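Local coordinates for mandalate racemase/muconate lactonizing enzyme (Unidentified, PDB 4E4U), which is of unproven substrate but, as a putative member of the enolase superfamily, probably catalyses a racemase, lactonizing or dehydratase-type reaction on a carboxylate substrate, at residues A[40-45]-A[88-93]; A[184-188]-A[220-226]; A[241-245]-A[269-275]; A[333-339]-A[353-358]. One frame throughout, in Å; residues are numbered along the deposited sequence. Where two conformers were deposited one is given.

Contact 1 (A[40-45]-A[88-93])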
loop_
_atom_site.group_PDB
_atom_site.type_symbol
_atom_site.label_atom_id
_atom_site.label_comp_id
_atom_site.label_asym_id
_atom_site.label_seq_id
_atom_site.Cartn_x
_atom_site.Cartn_y
_atom_site.Cartn_z
ATOM N N ILE A 40 -8.304 -35.460 -19.316
ATOM C CA ILE A 40 -8.738 -34.805 -18.097
ATOM C C ILE A 40 -7.705 -35.033 -17.000
ATOM O O ILE A 40 -7.280 -36.167 -16.780
ATOM C CB ILE A 40 -10.097 -35.382 -17.661
ATOM C CG1 ILE A 40 -11.170 -34.983 -18.677
ATOM C CG2 ILE A 40 -10.461 -34.954 -16.241
ATOM C CD1 ILE A 40 -12.495 -35.684 -18.515
ATOM N N TYR A 41 -7.293 -33.960 -16.320
ATOM C CA TYR A 41 -6.340 -34.070 -15.221
ATOM C C TYR A 41 -7.072 -33.713 -13.940
ATOM O O TYR A 41 -7.325 -32.536 -13.659
ATOM C CB TYR A 41 -5.144 -33.139 -15.428
ATOM C CG TYR A 41 -3.965 -33.406 -14.511
ATOM C CD1 TYR A 41 -3.174 -34.528 -14.693
ATOM C CD2 TYR A 41 -3.627 -32.529 -13.488
ATOM C CE1 TYR A 41 -2.088 -34.782 -13.879
ATOM C CE2 TYR A 41 -2.531 -32.774 -12.666
ATOM C CZ TYR A 41 -1.770 -33.908 -12.868
ATOM O OH TYR A 41 -0.679 -34.181 -12.069
ATOM N N SER A 42 -7.453 -34.735 -13.178
ATOM C CA SER A 42 -8.197 -34.526 -11.942
ATOM C C SER A 42 -8.208 -35.813 -11.144
ATOM O O SER A 42 -8.630 -36.854 -11.650
ATOM C CB SER A 42 -9.639 -34.123 -12.253
ATOM O OG SER A 42 -10.314 -33.730 -11.075
ATOM N N ALA A 43 -7.760 -35.743 -9.896
ATOM C CA ALA A 43 -7.698 -36.935 -9.056
ATOM C C ALA A 43 -8.180 -36.690 -7.632
ATOM O O ALA A 43 -7.835 -37.440 -6.722
ATOM C CB ALA A 43 -6.288 -37.526 -9.059
ATOM N N THR A 44 -8.973 -35.641 -7.433
ATOM C CA THR A 44 -9.642 -35.460 -6.148
ATOM C C THR A 44 -10.423 -36.726 -5.791
ATOM O O THR A 44 -10.387 -37.190 -4.640
ATOM C CB THR A 44 -10.601 -34.270 -6.196
ATOM O OG1 THR A 44 -9.898 -33.113 -6.656
ATOM C CG2 THR A 44 -11.178 -33.986 -4.819
ATOM N N PHE A 45 -11.118 -37.268 -6.795
ATOM C CA PHE A 45 -11.902 -38.495 -6.675
ATOM C C PHE A 45 -11.350 -39.519 -7.645
ATOM O O PHE A 45 -10.799 -39.147 -8.684
ATOM C CB PHE A 45 -13.377 -38.243 -7.006
ATOM C CG PHE A 45 -13.930 -37.008 -6.371
ATOM C CD1 PHE A 45 -14.009 -36.902 -4.988
ATOM C CD2 PHE A 45 -14.363 -35.943 -7.149
ATOM C CE1 PHE A 45 -14.512 -35.749 -4.392
ATOM C CE2 PHE A 45 -14.861 -34.789 -6.558
ATOM C CZ PHE A 45 -14.938 -34.692 -5.174
ATOM N N LEU A 88 -12.547 -27.581 -8.870
ATOM C CA LEU A 88 -11.334 -28.170 -9.430
ATOM C C LEU A 88 -11.608 -29.388 -10.330
ATOM O O LEU A 88 -11.030 -29.513 -11.411
ATOM C CB LEU A 88 -10.383 -28.552 -8.296
ATOM C CG LEU A 88 -9.005 -29.072 -8.700
ATOM C CD1 LEU A 88 -8.173 -27.983 -9.373
ATOM C CD2 LEU A 88 -8.290 -29.611 -7.482
ATOM N N THR A 89 -12.486 -30.285 -9.894
ATOM C CA THR A 89 -12.783 -31.460 -10.706
ATOM C C THR A 89 -13.533 -31.065 -11.970
ATOM O O THR A 89 -13.223 -31.566 -13.056
ATOM C CB THR A 89 -13.556 -32.532 -9.912
ATOM O OG1 THR A 89 -12.735 -33.007 -8.838
ATOM C CG2 THR A 89 -13.937 -33.705 -10.800
ATOM N N MET A 90 -14.489 -30.145 -11.847
ATOM C CA MET A 90 -15.241 -29.693 -13.019
ATOM C C MET A 90 -14.304 -29.063 -14.034
ATOM O O MET A 90 -14.445 -29.279 -15.234
ATOM C CB MET A 90 -16.319 -28.685 -12.622
ATOM C CG MET A 90 -17.012 -28.022 -13.813
ATOM S SD MET A 90 -17.852 -29.184 -14.918
ATOM C CE MET A 90 -19.531 -29.034 -14.308
ATOM N N MET A 91 -13.336 -28.288 -13.560
ATOM C CA MET A 91 -12.405 -27.658 -14.477
ATOM C C MET A 91 -11.542 -28.684 -15.207
ATOM O O MET A 91 -11.271 -28.530 -16.399
ATOM C CB MET A 91 -11.570 -26.609 -13.763
ATOM C CG MET A 91 -12.369 -25.374 -13.349
ATOM S SD MET A 91 -13.065 -24.435 -14.728
ATOM C CE MET A 91 -14.728 -25.089 -14.859
ATOM N N GLY A 92 -11.116 -29.740 -14.514
ATOM C CA GLY A 92 -10.420 -30.828 -15.186
ATOM C C GLY A 92 -11.281 -31.468 -16.263
ATOM O O GLY A 92 -10.834 -31.692 -17.390
ATOM N N VAL A 93 -12.534 -31.755 -15.928
ATOM C CA VAL A 93 -13.438 -32.378 -16.888
ATOM C C VAL A 93 -13.666 -31.495 -18.107
ATOM O O VAL A 93 -13.550 -31.955 -19.251
ATOM C CB VAL A 93 -14.788 -32.744 -16.245
ATOM C CG1 VAL A 93 -15.759 -33.279 -17.294
ATOM C CG2 VAL A 93 -14.578 -33.764 -15.140
HETATM O O HOH W 1 -8.442 -30.806 -11.784
HETATM O O HOH W 2 -11.453 -35.541 -9.328
#
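Ile-40 leads from strand 35-40 of the N-terminal capping domain of the enolase-superfamily fold into a loop that crosses the first turns of helix 88-109. Its CD1 packs on Val-93, 4.2 Å from CG1, while CG2 reaches Gly-92 O at 3.5 Å. The backbones come close at this point, with 5.2 Å between the CA atoms of Ile-40 and Gly-92, and a side chain on Gly-92 would collide with Tyr-41 O and Ser-42 CB. Tyr-41 turns its ring away, toward His-309 of the barrel domain, but a water joins its carbonyl to the helix, donating to Tyr-41 O (2.8 Å) and Leu-88 O (2.9 Å). Ser-42 sets OG 3.4 Å from Thr-89 CA. Thr-44 packs its OG1 3.9 Å from Leu-88 CD2, and both Thr-44 OG1 and Thr-89 OG1 hydrogen-bond Asp-87 of the second subunit, which places the contact at a subunit interface. At Phe-45, a second water accepts from N (3.1 Å), donates to Thr-89 OG1 (2.9 Å) and lies 2.8 Å from Ser-42 OG.

Contact 2 (A[184-188]-A[220-226]); sequences LDRCE and LAKRLEK
Helical segments 184-188 and 220-224 run in roughly the same direction, 32° apart (signed crossing angle -32°), axes 9.7 Å apart at closest. Leu-184 faces Leu-220 (CA to CA 6.2 Å) and, one turn on, Glu-188 faces Leu-224 (6.0 Å). Leu-220 (t,p) meets CD2 of Leu-184 (m,t) through CB at 3.8 Å and Cys-187 CB through CD1 at 3.6 Å. Arg-223 extends (m,t,t), a guanidinium face over Leu-184 CB (3.6 Å from CZ); NH1 forms a salt bridge with Asp-185 OD1 (2.9 Å) and a second, its hydrogen bond weak, with Glu-188 OE1 (3.1 Å). A water links Arg-223 NH2 and Asp-185 OD1; NH2 pairs with Asp-228, and Asp-185 OD2 hydrogen-bonds Ser-200, both of the third subunit. Leu-224 (m,t) brings CD2 to 4.1 Å from Glu-188 CA. Lys-226 (p,t,p,p) folds back, NZ meeting OE2 of Glu-188 (chi1 -144°, chi2 t) at 2.8 Å and Arg-223 O at 2.9 Å. A leucine-cysteine core beneath a salt-bridge network joins successive outer helices of the (β/α) barrel.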
loop_
_atom_site.group_PDB
_atom_site.type_symbol
_atom_site.label_atom_id
_atom_site.label_comp_id
_atom_site.label_asym_id
_atom_site.label_seq_id
_atom_site.Cartn_x
_atom_site.Cartn_y
_atom_site.Cartn_z
ATOM N N LEU A 184 17.351 -30.469 4.515
ATOM C CA LEU A 184 17.931 -29.282 3.885
ATOM C C LEU A 184 19.317 -29.601 3.325
ATOM O O LEU A 184 19.643 -29.210 2.204
ATOM C CB LEU A 184 18.010 -28.113 4.869
ATOM C CG LEU A 184 16.677 -27.522 5.343
ATOM C CD1 LEU A 184 16.888 -26.572 6.514
ATOM C CD2 LEU A 184 15.981 -26.793 4.196
ATOM N N ASP A 185 20.126 -30.321 4.102
ATOM C CA ASP A 185 21.453 -30.725 3.647
ATOM C C ASP A 185 21.368 -31.576 2.382
ATOM O O ASP A 185 22.162 -31.412 1.454
ATOM C CB ASP A 185 22.168 -31.551 4.723
ATOM C CG ASP A 185 22.678 -30.715 5.887
ATOM O OD1 ASP A 185 22.705 -29.471 5.793
ATOM O OD2 ASP A 185 23.080 -31.323 6.902
ATOM N N ARG A 186 20.414 -32.501 2.356
ATOM C CA ARG A 186 20.255 -33.395 1.215
ATOM C C ARG A 186 19.843 -32.614 -0.031
ATOM O O ARG A 186 20.326 -32.889 -1.128
ATOM C CB ARG A 186 19.230 -34.488 1.526
ATOM C CG ARG A 186 19.008 -35.459 0.386
ATOM C CD ARG A 186 18.056 -36.559 0.798
ATOM N NE ARG A 186 16.693 -36.054 0.946
ATOM C CZ ARG A 186 15.797 -36.534 1.804
ATOM N NH1 ARG A 186 16.112 -37.516 2.640
ATOM N NH2 ARG A 186 14.580 -36.019 1.841
ATOM N N CYS A 187 18.961 -31.635 0.139
ATOM C CA CYS A 187 18.523 -30.812 -0.988
ATOM C C CYS A 187 19.708 -30.091 -1.614
ATOM O O CYS A 187 19.865 -30.059 -2.840
ATOM C CB CYS A 187 17.482 -29.781 -0.542
ATOM S SG CYS A 187 15.887 -30.475 -0.089
ATOM N N GLU A 188 20.555 -29.531 -0.757
ATOM C CA GLU A 188 21.748 -28.827 -1.194
ATOM C C GLU A 188 22.711 -29.785 -1.899
ATOM O O GLU A 188 23.292 -29.443 -2.936
ATOM C CB GLU A 188 22.428 -28.192 0.018
ATOM C CG GLU A 188 23.050 -26.858 -0.256
ATOM C CD GLU A 188 23.723 -26.263 0.962
ATOM O OE1 GLU A 188 23.165 -26.337 2.089
ATOM O OE2 GLU A 188 24.817 -25.705 0.779
ATOM N N LEU A 220 15.394 -22.934 2.766
ATOM C CA LEU A 220 15.881 -23.803 1.700
ATOM C C LEU A 220 16.411 -22.981 0.528
ATOM O O LEU A 220 17.490 -23.252 0.007
ATOM C CB LEU A 220 14.779 -24.757 1.235
ATOM C CG LEU A 220 15.151 -25.647 0.041
ATOM C CD1 LEU A 220 16.421 -26.457 0.310
ATOM C CD2 LEU A 220 13.979 -26.565 -0.317
ATOM N N ALA A 221 15.660 -21.962 0.120
ATOM C CA ALA A 221 16.080 -21.128 -1.002
ATOM C C ALA A 221 17.468 -20.523 -0.780
ATOM O O ALA A 221 18.289 -20.497 -1.698
ATOM C CB ALA A 221 15.057 -20.034 -1.276
ATOM N N LYS A 222 17.749 -20.055 0.436
ATOM C CA LYS A 222 19.054 -19.444 0.698
ATOM C C LYS A 222 20.188 -20.433 0.455
ATOM O O LYS A 222 21.247 -20.042 -0.022
ATOM C CB LYS A 222 19.138 -18.848 2.107
ATOM C CG LYS A 222 18.124 -17.742 2.414
ATOM C CD LYS A 222 17.697 -16.905 1.204
ATOM C CE LYS A 222 18.649 -15.767 0.908
ATOM N NZ LYS A 222 18.094 -14.885 -0.169
ATOM N N ARG A 223 19.953 -21.706 0.759
ATOM C CA ARG A 223 20.936 -22.758 0.519
ATOM C C ARG A 223 21.110 -23.099 -0.950
ATOM O O ARG A 223 22.199 -23.494 -1.379
ATOM C CB ARG A 223 20.535 -24.022 1.265
ATOM C CG ARG A 223 20.714 -23.937 2.762
ATOM C CD ARG A 223 19.984 -25.084 3.405
ATOM N NE ARG A 223 20.176 -25.208 4.846
ATOM C CZ ARG A 223 20.922 -26.142 5.426
ATOM N NH1 ARG A 223 21.596 -27.021 4.691
ATOM N NH2 ARG A 223 20.985 -26.202 6.745
ATOM N N LEU A 224 20.035 -22.958 -1.719
ATOM C CA LEU A 224 20.051 -23.370 -3.117
ATOM C C LEU A 224 20.584 -22.295 -4.052
ATOM O O LEU A 224 20.971 -22.597 -5.185
ATOM C CB LEU A 224 18.653 -23.795 -3.570
ATOM C CG LEU A 224 18.036 -24.964 -2.799
ATOM C CD1 LEU A 224 16.729 -25.370 -3.460
ATOM C CD2 LEU A 224 19.000 -26.150 -2.702
ATOM N N GLU A 225 20.601 -21.046 -3.593
ATOM C CA GLU A 225 20.976 -19.938 -4.473
ATOM C C GLU A 225 22.355 -20.104 -5.112
ATOM O O GLU A 225 22.549 -19.749 -6.272
ATOM C CB GLU A 225 20.864 -18.590 -3.748
ATOM C CG GLU A 225 19.416 -18.127 -3.609
ATOM C CD GLU A 225 19.231 -16.883 -2.751
ATOM O OE1 GLU A 225 20.216 -16.366 -2.193
ATOM O OE2 GLU A 225 18.080 -16.419 -2.619
ATOM N N LYS A 226 23.304 -20.670 -4.373
ATOM C CA LYS A 226 24.657 -20.821 -4.906
ATOM C C LYS A 226 24.729 -21.753 -6.118
ATOM O O LYS A 226 25.719 -21.739 -6.843
ATOM C CB LYS A 226 25.628 -21.299 -3.815
ATOM C CG LYS A 226 25.377 -22.724 -3.322
ATOM C CD LYS A 226 26.397 -23.157 -2.256
ATOM C CE LYS A 226 26.088 -22.585 -0.871
ATOM N NZ LYS A 226 24.802 -23.101 -0.285
HETATM O O HOH W 3 23.049 -27.795 7.984
#

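Contact 3 (A[241-245]-A[269-275])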
loop_
_atom_site.group_PDB
_atom_site.type_symbol
_atom_site.label_atom_id
_atom_site.label_comp_id
_atom_site.label_asym_id
_atom_site.label_seq_id
_atom_site.Cartn_x
_atom_site.Cartn_y
_atom_site.Cartn_z
ATOM N N GLU A 241 -1.869 -17.047 -1.898
ATOM C CA GLU A 241 -0.984 -16.326 -2.804
ATOM C C GLU A 241 0.010 -15.436 -2.071
ATOM O O GLU A 241 1.131 -15.229 -2.530
ATOM C CB GLU A 241 -1.789 -15.521 -3.836
ATOM C CG GLU A 241 -2.712 -16.370 -4.715
ATOM C CD GLU A 241 -3.964 -16.848 -3.998
ATOM O OE1 GLU A 241 -4.410 -16.174 -3.039
ATOM O OE2 GLU A 241 -4.517 -17.892 -4.401
ATOM N N GLU A 242 -0.384 -14.923 -0.914
ATOM C CA GLU A 242 0.519 -14.086 -0.141
ATOM C C GLU A 242 1.683 -14.905 0.413
ATOM O O GLU A 242 2.821 -14.431 0.462
ATOM C CB GLU A 242 -0.252 -13.377 0.972
ATOM C CG GLU A 242 -1.204 -12.274 0.445
ATOM C CD GLU A 242 -2.336 -12.794 -0.455
ATOM O OE1 GLU A 242 -2.852 -13.908 -0.202
ATOM O OE2 GLU A 242 -2.717 -12.093 -1.426
ATOM N N ALA A 243 1.413 -16.152 0.785
ATOM C CA ALA A 243 2.441 -17.018 1.345
ATOM C C ALA A 243 3.489 -17.379 0.303
ATOM O O ALA A 243 4.685 -17.324 0.575
ATOM C CB ALA A 243 1.814 -18.266 1.928
ATOM N N ILE A 244 3.057 -17.732 -0.903
ATOM C CA ILE A 244 4.029 -18.055 -1.935
ATOM C C ILE A 244 4.790 -16.796 -2.377
ATOM O O ILE A 244 5.999 -16.849 -2.637
ATOM C CB ILE A 244 3.389 -18.840 -3.105
ATOM C CG1 ILE A 244 4.466 -19.430 -4.015
ATOM C CG2 ILE A 244 2.405 -17.987 -3.901
ATOM C CD1 ILE A 244 3.915 -20.433 -4.997
ATOM N N ALA A 245 4.115 -15.649 -2.385
ATOM C CA ALA A 245 4.792 -14.389 -2.703
ATOM C C ALA A 245 5.863 -14.026 -1.673
ATOM O O ALA A 245 6.869 -13.409 -2.015
ATOM C CB ALA A 245 3.798 -13.254 -2.856
ATOM N N LYS A 269 -4.972 -13.940 -9.381
ATOM C CA LYS A 269 -4.684 -13.698 -7.971
ATOM C C LYS A 269 -3.209 -13.951 -7.668
ATOM O O LYS A 269 -2.564 -13.188 -6.944
ATOM C CB LYS A 269 -5.547 -14.594 -7.085
ATOM C CG LYS A 269 -7.020 -14.299 -7.134
ATOM C CD LYS A 269 -7.776 -15.235 -6.201
ATOM C CE LYS A 269 -9.274 -15.117 -6.402
ATOM N NZ LYS A 269 -10.031 -16.164 -5.670
ATOM N N LEU A 270 -2.679 -15.035 -8.224
ATOM C CA LEU A 270 -1.272 -15.374 -8.034
ATOM C C LEU A 270 -0.339 -14.279 -8.555
ATOM O O LEU A 270 0.577 -13.843 -7.858
ATOM C CB LEU A 270 -0.966 -16.695 -8.733
ATOM C CG LEU A 270 0.487 -17.166 -8.713
ATOM C CD1 LEU A 270 0.858 -17.676 -7.328
ATOM C CD2 LEU A 270 0.677 -18.259 -9.756
ATOM N N LEU A 271 -0.581 -13.835 -9.784
ATOM C CA LEU A 271 0.264 -12.812 -10.397
ATOM C C LEU A 271 0.134 -11.458 -9.702
ATOM O O LEU A 271 1.124 -10.754 -9.534
ATOM C CB LEU A 271 -0.076 -12.678 -11.882
ATOM C CG LEU A 271 0.341 -13.873 -12.737
ATOM C CD1 LEU A 271 -0.406 -13.843 -14.059
ATOM C CD2 LEU A 271 1.855 -13.863 -12.958
ATOM N N GLN A 272 -1.077 -11.106 -9.281
ATOM C CA GLN A 272 -1.303 -9.845 -8.570
ATOM C C GLN A 272 -0.483 -9.785 -7.292
ATOM O O GLN A 272 -0.021 -8.714 -6.903
ATOM C CB GLN A 272 -2.782 -9.688 -8.212
ATOM C CG GLN A 272 -3.688 -9.413 -9.384
ATOM C CD GLN A 272 -3.471 -8.048 -9.979
ATOM O OE1 GLN A 272 -2.690 -7.887 -10.917
ATOM N NE2 GLN A 272 -4.168 -7.050 -9.444
ATOM N N ALA A 273 -0.307 -10.935 -6.645
ATOM C CA ALA A 273 0.450 -11.017 -5.399
ATOM C C ALA A 273 1.963 -11.025 -5.620
ATOM O O ALA A 273 2.719 -10.910 -4.657
ATOM C CB ALA A 273 0.026 -12.258 -4.606
ATOM N N GLY A 274 2.406 -11.220 -6.863
ATOM C CA GLY A 274 3.820 -11.427 -7.143
ATOM C C GLY A 274 4.260 -12.824 -6.721
ATOM O O GLY A 274 5.403 -13.044 -6.326
ATOM N N GLY A 275 3.335 -13.776 -6.796
ATOM C CA GLY A 275 3.579 -15.109 -6.270
ATOM C C GLY A 275 4.482 -16.018 -7.083
ATOM O O GLY A 275 5.065 -16.947 -6.525
HETATM O O HOH W 4 6.846 -11.420 -4.552
#
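No direct hydrogen bond spans the segments; the approach between the start of helix 241-249 and the end of helix 263-272 rests on van der Waals packing. Glu-241 takes m,p torsions that fold its chain over the neighbouring backbone: CG sits 3.8 Å from both Lys-269 C and Leu-270 CA. Lys-269 is extended (m,t,t,t), leading its amine away. The charged ends meet across a subunit boundary, Glu-241 OE2 with Lys-269 NZ of the second subunit and the reverse. On the inner side Ile-244, t at both torsions, lays CG2 3.8 Å from CD1 of Leu-270 (t,p); both side chains also touch Thr-257 of strand 255-257. Alanines permit the tightest packing, with Ala-245 CB 3.1 Å from Ala-273 O and 4.3 Å from Ala-273 CB. Gly-274, at positive phi, forms a Schellman motif after the last turn of helix 263-272, with Gly-275 N hydrogen-bonded to Leu-270 O (3.0 Å) and Gly-274 N to Leu-271 O (3.0 Å). At Gly-275, whose CA lies 3.8 Å from Ala-245 CA, a CB would clash with Leu-270 CD1 and crowd Ile-244 CG2. Small residues and a Schellman motif with glycine at C' thus seat neighbouring helices of the barrel's outer layer.

Contact 4 (A[333-339]-A[353-358]); sequences QESIMTW and WEDGYI
Residues 333-335 are extended and lead into a type II' beta turn, Ile-336 to Trp-339, closed by the hydrogen bond from Trp-339 N to Ile-336 O (3.1 Å); Met-337 has phi/psi of 51/-127°. The other segment is a beta hairpin with a type I' turn from Glu-354 to Tyr-357, in which Glu-354 N hydrogen-bonds Tyr-357 O (2.8 Å) and Tyr-357 N hydrogen-bonds Glu-354 O (2.9 Å). Asp-355 (50/42°) and Gly-356 (96/-6°) occupy its corners. No hydrogen bond links the two segments: the CA atoms of Gln-333 and Ile-358 are 8.2 Å apart, those of Thr-338 and Trp-353 6.0 Å. Strand 125-130 lies between them, pairing in parallel with 333-335 and antiparallel with 357-359, so the hairpin is added to the parallel barrel of the enolase-type C-terminal domain. Trp-353 (chi1 t, chi2 97°) receives Thr-338 (chi1 p) in a CH-pi contact, CG2 standing 3.5 Å from the centroid of the six-membered ring and 8° off its normal; the indole NE1 hydrogen-bonds Ser-127. Trp-339 (chi1 m, chi2 116°) brings CD1 to 4.1 Å from Trp-353 CD1. Ile-358, m,t, inserts CD1 among Gln-333 CG (3.5 Å), Ser-335 OG (3.3 Å) and Trp-339 NE1 (3.6 Å), at the edge of the Trp-339 ring, near its plane. Thr-338 and Trp-353 pack on Leu-158, part of the pocket holding a dithiol, and Met-337 has its side chain about 5 Å from that ligand.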
loop_
_atom_site.group_PDB
_atom_site.type_symbol
_atom_site.label_atom_id
_atom_site.label_comp_id
_atom_site.label_asym_id
_atom_site.label_seq_id
_atom_site.Cartn_x
_atom_site.Cartn_y
_atom_site.Cartn_z
ATOM N N GLN A 333 8.811 -26.924 -21.859
ATOM C CA GLN A 333 7.698 -27.863 -21.747
ATOM C C GLN A 333 8.135 -29.115 -21.016
ATOM O O GLN A 333 9.115 -29.752 -21.393
ATOM C CB GLN A 333 7.165 -28.235 -23.135
ATOM C CG GLN A 333 6.172 -29.397 -23.140
ATOM C CD GLN A 333 4.856 -29.073 -22.456
ATOM O OE1 GLN A 333 4.196 -28.087 -22.790
ATOM N NE2 GLN A 333 4.463 -29.905 -21.498
ATOM N N GLU A 334 7.401 -29.472 -19.971
ATOM C CA GLU A 334 7.692 -30.695 -19.252
ATOM C C GLU A 334 7.472 -31.891 -20.157
ATOM O O GLU A 334 6.429 -32.012 -20.816
ATOM C CB GLU A 334 6.817 -30.828 -18.005
ATOM C CG GLU A 334 7.182 -32.043 -17.150
ATOM C CD GLU A 334 6.677 -31.942 -15.721
ATOM O OE1 GLU A 334 5.719 -31.178 -15.480
ATOM O OE2 GLU A 334 7.252 -32.620 -14.839
ATOM N N SER A 335 8.463 -32.770 -20.193
ATOM C CA SER A 335 8.361 -34.019 -20.928
ATOM C C SER A 335 8.548 -35.183 -19.986
ATOM O O SER A 335 9.275 -35.084 -19.000
ATOM C CB SER A 335 9.400 -34.065 -22.040
ATOM O OG SER A 335 9.165 -33.012 -22.943
ATOM N N ILE A 336 7.873 -36.287 -20.281
ATOM C CA ILE A 336 8.052 -37.493 -19.491
ATOM C C ILE A 336 9.098 -38.321 -20.217
ATOM O O ILE A 336 8.805 -39.008 -21.196
ATOM C CB ILE A 336 6.727 -38.233 -19.265
ATOM C CG1 ILE A 336 5.775 -37.318 -18.482
ATOM C CG2 ILE A 336 6.970 -39.523 -18.504
ATOM C CD1 ILE A 336 4.383 -37.869 -18.258
ATOM N N MET A 337 10.338 -38.200 -19.746
ATOM C CA MET A 337 11.502 -38.722 -20.458
ATOM C C MET A 337 11.464 -38.225 -21.901
ATOM O O MET A 337 11.319 -37.020 -22.110
ATOM C CB MET A 337 11.611 -40.240 -20.308
ATOM C CG MET A 337 11.819 -40.608 -18.843
ATOM S SD MET A 337 12.158 -42.323 -18.500
ATOM C CE MET A 337 10.596 -43.013 -18.943
ATOM N N THR A 338 11.564 -39.113 -22.888
ATOM C CA THR A 338 11.528 -38.665 -24.282
ATOM C C THR A 338 10.271 -39.120 -25.028
ATOM O O THR A 338 10.289 -39.277 -26.250
ATOM C CB THR A 338 12.789 -39.092 -25.058
ATOM O OG1 THR A 338 12.880 -40.519 -25.087
ATOM C CG2 THR A 338 14.034 -38.528 -24.389
ATOM N N TRP A 339 9.191 -39.321 -24.277
ATOM C CA TRP A 339 7.870 -39.666 -24.815
ATOM C C TRP A 339 7.806 -41.039 -25.470
ATOM O O TRP A 339 6.957 -41.281 -26.335
ATOM C CB TRP A 339 7.352 -38.600 -25.791
ATOM C CG TRP A 339 7.195 -37.232 -25.193
ATOM C CD1 TRP A 339 7.883 -36.106 -25.540
ATOM C CD2 TRP A 339 6.286 -36.840 -24.158
ATOM N NE1 TRP A 339 7.458 -35.038 -24.790
ATOM C CE2 TRP A 339 6.470 -35.464 -23.930
ATOM C CE3 TRP A 339 5.328 -37.523 -23.399
ATOM C CZ2 TRP A 339 5.744 -34.752 -22.972
ATOM C CZ3 TRP A 339 4.607 -36.818 -22.446
ATOM C CH2 TRP A 339 4.821 -35.447 -22.239
ATOM N N TRP A 353 10.411 -36.189 -30.324
ATOM C CA TRP A 353 11.391 -35.562 -29.446
ATOM C C TRP A 353 12.767 -35.770 -30.059
ATOM O O TRP A 353 13.123 -36.890 -30.432
ATOM C CB TRP A 353 11.336 -36.212 -28.059
ATOM C CG TRP A 353 12.160 -35.528 -26.999
ATOM C CD1 TRP A 353 11.718 -34.623 -26.076
ATOM C CD2 TRP A 353 13.564 -35.701 -26.741
ATOM N NE1 TRP A 353 12.755 -34.225 -25.270
ATOM C CE2 TRP A 353 13.896 -34.872 -25.657
ATOM C CE3 TRP A 353 14.566 -36.480 -27.331
ATOM C CZ2 TRP A 353 15.191 -34.794 -25.147
ATOM C CZ3 TRP A 353 15.852 -36.401 -26.819
ATOM C CH2 TRP A 353 16.151 -35.569 -25.736
ATOM N N GLU A 354 13.536 -34.691 -30.179
ATOM C CA GLU A 354 14.882 -34.762 -30.745
ATOM C C GLU A 354 15.824 -33.789 -30.069
ATOM O O GLU A 354 15.534 -32.592 -30.009
ATOM C CB GLU A 354 14.861 -34.406 -32.231
ATOM C CG GLU A 354 14.105 -35.342 -33.116
ATOM C CD GLU A 354 14.246 -34.981 -34.580
ATOM O OE1 GLU A 354 13.711 -35.729 -35.414
ATOM O OE2 GLU A 354 14.881 -33.951 -34.893
ATOM N N ASP A 355 16.949 -34.303 -29.577
ATOM C CA ASP A 355 18.048 -33.475 -29.086
ATOM C C ASP A 355 17.595 -32.392 -28.104
ATOM O O ASP A 355 18.043 -31.245 -28.185
ATOM C CB ASP A 355 18.794 -32.840 -30.266
ATOM C CG ASP A 355 20.191 -32.373 -29.894
ATOM O OD1 ASP A 355 20.715 -32.838 -28.864
ATOM O OD2 ASP A 355 20.773 -31.567 -30.652
ATOM N N GLY A 356 16.700 -32.744 -27.185
ATOM C CA GLY A 356 16.270 -31.805 -26.164
ATOM C C GLY A 356 14.988 -31.057 -26.462
ATOM O O GLY A 356 14.495 -30.331 -25.601
ATOM N N TYR A 357 14.443 -31.231 -27.664
ATOM C CA TYR A 357 13.271 -30.468 -28.074
ATOM C C TYR A 357 12.116 -31.340 -28.520
ATOM O O TYR A 357 12.314 -32.404 -29.093
ATOM C CB TYR A 357 13.608 -29.521 -29.226
ATOM C CG TYR A 357 14.761 -28.595 -28.966
ATOM C CD1 TYR A 357 16.061 -28.992 -29.254
ATOM C CD2 TYR A 357 14.557 -27.316 -28.456
ATOM C CE1 TYR A 357 17.129 -28.157 -29.033
ATOM C CE2 TYR A 357 15.632 -26.462 -28.227
ATOM C CZ TYR A 357 16.917 -26.896 -28.521
ATOM O OH TYR A 357 18.009 -26.081 -28.316
ATOM N N ILE A 358 10.904 -30.864 -28.264
ATOM C CA ILE A 358 9.718 -31.457 -28.849
ATOM C C ILE A 358 9.480 -30.818 -30.211
ATOM O O ILE A 358 9.568 -29.591 -30.348
ATOM C CB ILE A 358 8.497 -31.230 -27.950
ATOM C CG1 ILE A 358 8.696 -31.961 -26.625
ATOM C CG2 ILE A 358 7.220 -31.690 -28.647
ATOM C CD1 ILE A 358 7.773 -31.482 -25.514
#

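The four contacts follow in series along the chain. Contact 1 belongs to the N-terminal domain; contacts 2, 3 and 4 belong to the barrel domain, where contacts 2 and 3 join outer helices, their centres 22 Å apart, and contact 4 joins, by side chains, the hairpin to strand 333-335 and the turn after it. Contact 4 lies across the chain's centre from contact 1 (centres 25 Å apart) and contact 3 (30 Å). No two touch; contacts 1 and 4 come nearest, about 8 Å between atoms. Contacts 1 and 3 meet the second subunit, contact 2 the third and the hairpin of contact 4 the fifth, so the segments also lie at interfaces of the eight-chain assembly.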